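Local coordinates for protein octopine dehydrogenase (Pecten maximus, PDB 3C7A) that uses NADH to condense L-arginine reductively with pyruvate, giving D-octopine, and prefers arginine over other amino acids because of its charged guanidinium group, at residues A[229-234]-A[308-313]; A[251-256]-A[335-340]. All coordinates share one frame; numbering follows the deposited sequence.

The two examples show different kinds of contact within one helical domain, mainly polar and aromatic in one, apolar in the other. Interaction 1 joins a loop to the entry of a strand, chiefly through the ring and backbone of H308, whereas interaction 2 packs two helices together. Their centres lie 32 Å apart and their nearest atoms about 18 Å, and the segments alternate along the chain. Each lies near a different part of the substrate site: the side chain of F234 is about 4 Å from that of the active-site H212, and that of C253 about 7 Å from that of M206, which binds L-arginine. The bound NAD is about 13 Å from the F234 side chain.

Interaction 1. Residues A[229-234]-A[308-313]; sequences PEAPLF and HPVKAV
H308 meets P232, L233 and F234 in turn, and one residue supplies all the polar bonds of the contact. Its backbone N gives a nearly straight hydrogen bond to P232 O (3.1 Å), lying almost on the line of the carbonyl. The imidazole adds two weaker bonds from the same nitrogen: ND1 reaches P232 O at 3.4 Å and L233 O at 3.3 Å, the second strongly bent (122° at the hydrogen). P232 O, which lies in the plane of the imidazole at its edge, thus accepts both from the backbone and from the ring of one residue. This geometry suits a proton on ND1.

The aromatic contact is T-shaped. F234 directs its edge at the imidazole face, with CD1 over the centre of that ring and 3.7 Å from H308 NE2; the planes stand at 65°. CG of F234 stands anti to the backbone N (chi1 -179°), and from there CD1 is the ring atom that lies over the imidazole. W220 makes a second edge-to-face pair with H308. An alanine in place of H308 would probably leave the F234 edge without its aromatic partner, and P232 O and L233 O without their weak bonds from the ring.

Apolar contact is slight: A231 CB meets V310 CG2 at 3.9 Å, at the start of strand 310-313.

F234 also packs on H212 and I215 of helix 211-220. The arrangement is a loop packed against the entry to a two-stranded antiparallel sheet, within the alpha-helical domain of the opine dehydrogenases and bordering the catalytic histidine.

Interaction 2. Residues A[251-256]-A[335-340]; sequences NECKDV and IVFKGV
F337 reaches across to C253 and V256 with the far end of its ring, where CZ is its nearest atom to both C253 SG and V256 CG2. The phenylalanine has CG anti to the backbone N (chi1 176°), which carries CG away from that nitrogen; the bond from CA to CB already points toward helix 240-263. V256 comes closest, its CG2 3.9 Å from F337 CZ, the two side chains meeting at a slant.

The two methyls of V256 divide the work. CG2, anti to the carbonyl carbon, serves the phenyl ring, while CG1, anti to the backbone N, faces V340. There it approaches CG1 of V340 at 4.5 Å, a separate and looser contact. The sulfur of C253 makes an oblique sulfur-aromatic contact with F337, SG standing 4.8 Å from the ring centroid and 36° off the ring normal.

Such packing is helix-to-helix contact inside the alpha-helical domain of the octopine dehydrogenase family. The short helical segments run in broadly the same direction at 41° to each other, and their axes come no nearer than 11.7 Å, a wide separation, part of which is bridged by the F337 ring. I205 of helix 200-205 touches both C253 and F337, bringing a third helix to the same apolar cluster.

E252 is buried beside this cluster, and its carboxylate turns to other partners: OE1 bonds to N351 and OE2 to the backbone N of S350, at the start of helix 349-362. The side chain of F337 also touches N351, so the phenylalanine and the glutamate share a neighbour.

Interaction 1. Residues A[229-234]-A[308-313]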
# COMPACT_ATOMS: atom_id res chain seq x y z
N PRO A 229 -5.53 -22.20 25.83
CA PRO A 229 -5.06 -21.52 27.06
C PRO A 229 -4.65 -20.06 26.87
O PRO A 229 -5.02 -19.22 27.69
CB PRO A 229 -3.86 -22.37 27.49
CG PRO A 229 -4.06 -23.69 26.85
CD PRO A 229 -4.70 -23.39 25.53
N GLU A 230 -3.87 -19.77 25.83
CA GLU A 230 -3.40 -18.40 25.55
C GLU A 230 -3.17 -18.15 24.05
O GLU A 230 -3.32 -19.05 23.23
CB GLU A 230 -2.13 -18.08 26.36
CG GLU A 230 -0.90 -18.92 26.00
CD GLU A 230 0.35 -18.50 26.76
OE1 GLU A 230 0.55 -17.29 26.97
OE2 GLU A 230 1.14 -19.39 27.14
N ALA A 231 -2.80 -16.91 23.71
CA ALA A 231 -2.55 -16.51 22.32
C ALA A 231 -1.26 -17.14 21.77
O ALA A 231 -0.18 -16.92 22.32
CB ALA A 231 -2.50 -14.99 22.20
N PRO A 232 -1.38 -17.92 20.67
CA PRO A 232 -0.22 -18.57 20.05
C PRO A 232 0.58 -17.63 19.13
O PRO A 232 0.07 -16.60 18.69
CB PRO A 232 -0.86 -19.70 19.23
CG PRO A 232 -2.21 -19.19 18.88
CD PRO A 232 -2.64 -18.24 19.97
N LEU A 233 1.94 -18.12 18.89
CA LEU A 233 2.80 -17.28 18.06
C LEU A 233 2.24 -17.14 16.65
O LEU A 233 1.47 -17.97 16.19
CB LEU A 233 4.22 -17.84 18.02
CG LEU A 233 5.02 -17.77 19.32
CD1 LEU A 233 6.07 -18.87 19.37
CD2 LEU A 233 5.66 -16.40 19.48
N PHE A 234 2.72 -16.00 15.94
CA PHE A 234 2.05 -15.65 14.69
C PHE A 234 2.91 -16.04 13.48
O PHE A 234 2.84 -17.17 13.00
CB PHE A 234 1.74 -14.16 14.65
CG PHE A 234 1.02 -13.72 13.40
CD1 PHE A 234 -0.33 -13.95 13.25
CD2 PHE A 234 1.71 -13.08 12.38
CE1 PHE A 234 -0.99 -13.55 12.10
CE2 PHE A 234 1.06 -12.68 11.23
CZ PHE A 234 -0.30 -12.91 11.09
N HIS A 308 -1.11 -13.93 17.63
CA HIS A 308 -2.44 -13.78 17.02
C HIS A 308 -3.36 -12.85 17.83
O HIS A 308 -3.21 -12.73 19.04
CB HIS A 308 -3.12 -15.15 16.90
CG HIS A 308 -2.70 -15.94 15.70
ND1 HIS A 308 -1.61 -16.78 15.70
CD2 HIS A 308 -3.25 -16.04 14.46
CE1 HIS A 308 -1.49 -17.35 14.51
NE2 HIS A 308 -2.47 -16.92 13.74
N PRO A 309 -4.33 -12.19 17.15
CA PRO A 309 -5.38 -11.45 17.86
C PRO A 309 -6.48 -12.38 18.40
O PRO A 309 -7.01 -13.21 17.65
CB PRO A 309 -5.94 -10.51 16.79
CG PRO A 309 -5.67 -11.19 15.50
CD PRO A 309 -4.46 -12.07 15.68
N VAL A 310 -6.82 -12.23 19.69
CA VAL A 310 -7.78 -13.12 20.37
C VAL A 310 -8.80 -12.37 21.25
O VAL A 310 -8.65 -11.17 21.49
CB VAL A 310 -7.07 -14.22 21.23
CG1 VAL A 310 -6.29 -15.20 20.35
CG2 VAL A 310 -6.17 -13.60 22.29
N LYS A 311 -9.82 -13.09 21.73
CA LYS A 311 -10.83 -12.55 22.66
C LYS A 311 -11.30 -13.60 23.69
O LYS A 311 -11.15 -14.80 23.47
CB LYS A 311 -12.02 -11.96 21.89
CG LYS A 311 -12.83 -12.96 21.06
CD LYS A 311 -13.93 -12.27 20.27
CE LYS A 311 -14.68 -13.26 19.40
NZ LYS A 311 -15.75 -12.60 18.59
N ALA A 312 -11.88 -13.13 24.79
CA ALA A 312 -12.25 -13.98 25.93
C ALA A 312 -13.55 -14.77 25.76
O ALA A 312 -14.59 -14.20 25.40
CB ALA A 312 -12.30 -13.15 27.22
N VAL A 313 -13.48 -16.08 26.02
CA VAL A 313 -14.64 -16.99 25.90
C VAL A 313 -14.70 -18.02 27.05
O VAL A 313 -13.87 -18.00 27.96
CB VAL A 313 -14.66 -17.75 24.54
CG1 VAL A 313 -14.99 -16.81 23.38
CG2 VAL A 313 -13.34 -18.49 24.29

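Interaction 2. Residues A[251-256]-A[335-340]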
# COMPACT_ATOMS: atom_id res chain seq x y z
N ASN A 251 5.11 -19.32 -6.89
CA ASN A 251 5.32 -19.88 -8.23
C ASN A 251 4.27 -19.40 -9.24
O ASN A 251 4.58 -19.21 -10.42
CB ASN A 251 5.35 -21.42 -8.18
CG ASN A 251 6.67 -21.97 -7.65
OD1 ASN A 251 7.67 -21.26 -7.53
ND2 ASN A 251 6.67 -23.26 -7.32
N GLU A 252 3.04 -19.20 -8.76
CA GLU A 252 1.95 -18.69 -9.60
C GLU A 252 2.16 -17.22 -10.02
O GLU A 252 1.73 -16.82 -11.11
CB GLU A 252 0.59 -18.88 -8.90
CG GLU A 252 0.06 -20.32 -8.98
CD GLU A 252 -1.15 -20.59 -8.09
OE1 GLU A 252 -1.72 -19.64 -7.50
OE2 GLU A 252 -1.54 -21.77 -7.97
N CYS A 253 2.82 -16.44 -9.16
CA CYS A 253 3.20 -15.06 -9.49
C CYS A 253 4.18 -14.99 -10.68
O CYS A 253 4.09 -14.08 -11.51
CB CYS A 253 3.80 -14.35 -8.26
SG CYS A 253 2.61 -13.81 -6.99
N LYS A 254 5.09 -15.96 -10.75
CA LYS A 254 6.06 -16.05 -11.84
C LYS A 254 5.43 -16.45 -13.18
O LYS A 254 5.82 -15.92 -14.22
CB LYS A 254 7.20 -17.02 -11.47
CG LYS A 254 8.27 -16.41 -10.57
CD LYS A 254 9.06 -17.45 -9.79
CE LYS A 254 10.17 -18.09 -10.62
NZ LYS A 254 9.71 -19.29 -11.37
N ASP A 255 4.47 -17.37 -13.14
CA ASP A 255 3.73 -17.80 -14.33
C ASP A 255 3.02 -16.65 -15.04
O ASP A 255 3.00 -16.59 -16.27
CB ASP A 255 2.71 -18.89 -13.97
CG ASP A 255 3.35 -20.22 -13.59
OD1 ASP A 255 4.49 -20.50 -14.01
OD2 ASP A 255 2.70 -21.00 -12.86
N VAL A 256 2.44 -15.74 -14.26
CA VAL A 256 1.72 -14.57 -14.79
C VAL A 256 2.67 -13.58 -15.48
O VAL A 256 2.36 -13.07 -16.57
CB VAL A 256 0.87 -13.86 -13.69
CG1 VAL A 256 0.18 -12.62 -14.23
CG2 VAL A 256 -0.16 -14.82 -13.11
N ILE A 335 -7.87 -9.70 -5.03
CA ILE A 335 -8.88 -9.58 -6.10
C ILE A 335 -8.34 -8.86 -7.35
O ILE A 335 -8.69 -9.21 -8.48
CB ILE A 335 -10.20 -8.91 -5.59
CG1 ILE A 335 -10.86 -9.73 -4.47
CG2 ILE A 335 -11.19 -8.65 -6.74
CD1 ILE A 335 -11.36 -11.13 -4.87
N VAL A 336 -7.48 -7.86 -7.13
CA VAL A 336 -6.85 -7.11 -8.23
C VAL A 336 -5.90 -8.00 -9.05
O VAL A 336 -5.89 -7.94 -10.29
CB VAL A 336 -6.11 -5.83 -7.73
CG1 VAL A 336 -5.63 -4.98 -8.90
CG2 VAL A 336 -7.02 -5.00 -6.82
N PHE A 337 -5.12 -8.83 -8.35
CA PHE A 337 -4.21 -9.80 -8.98
C PHE A 337 -4.96 -10.84 -9.84
O PHE A 337 -4.49 -11.23 -10.91
CB PHE A 337 -3.35 -10.49 -7.91
CG PHE A 337 -2.44 -11.58 -8.45
CD1 PHE A 337 -1.34 -11.26 -9.25
CD2 PHE A 337 -2.68 -12.91 -8.13
CE1 PHE A 337 -0.50 -12.27 -9.74
CE2 PHE A 337 -1.84 -13.93 -8.62
CZ PHE A 337 -0.75 -13.60 -9.43
N LYS A 338 -6.13 -11.27 -9.36
CA LYS A 338 -6.98 -12.24 -10.08
C LYS A 338 -7.47 -11.69 -11.42
O LYS A 338 -7.50 -12.42 -12.42
CB LYS A 338 -8.15 -12.70 -9.19
CG LYS A 338 -9.17 -13.65 -9.84
CD LYS A 338 -8.58 -15.02 -10.17
CE LYS A 338 -9.64 -15.95 -10.75
NZ LYS A 338 -9.08 -17.28 -11.16
N GLY A 339 -7.84 -10.41 -11.45
CA GLY A 339 -8.28 -9.74 -12.68
C GLY A 339 -7.22 -9.70 -13.77
O GLY A 339 -7.54 -9.88 -14.95
N VAL A 340 -5.97 -9.48 -13.37
CA VAL A 340 -4.83 -9.46 -14.29
C VAL A 340 -4.57 -10.86 -14.87
O VAL A 340 -4.29 -11.01 -16.07
CB VAL A 340 -3.54 -8.91 -13.60
CG1 VAL A 340 -2.34 -8.94 -14.55
CG2 VAL A 340 -3.77 -7.49 -13.08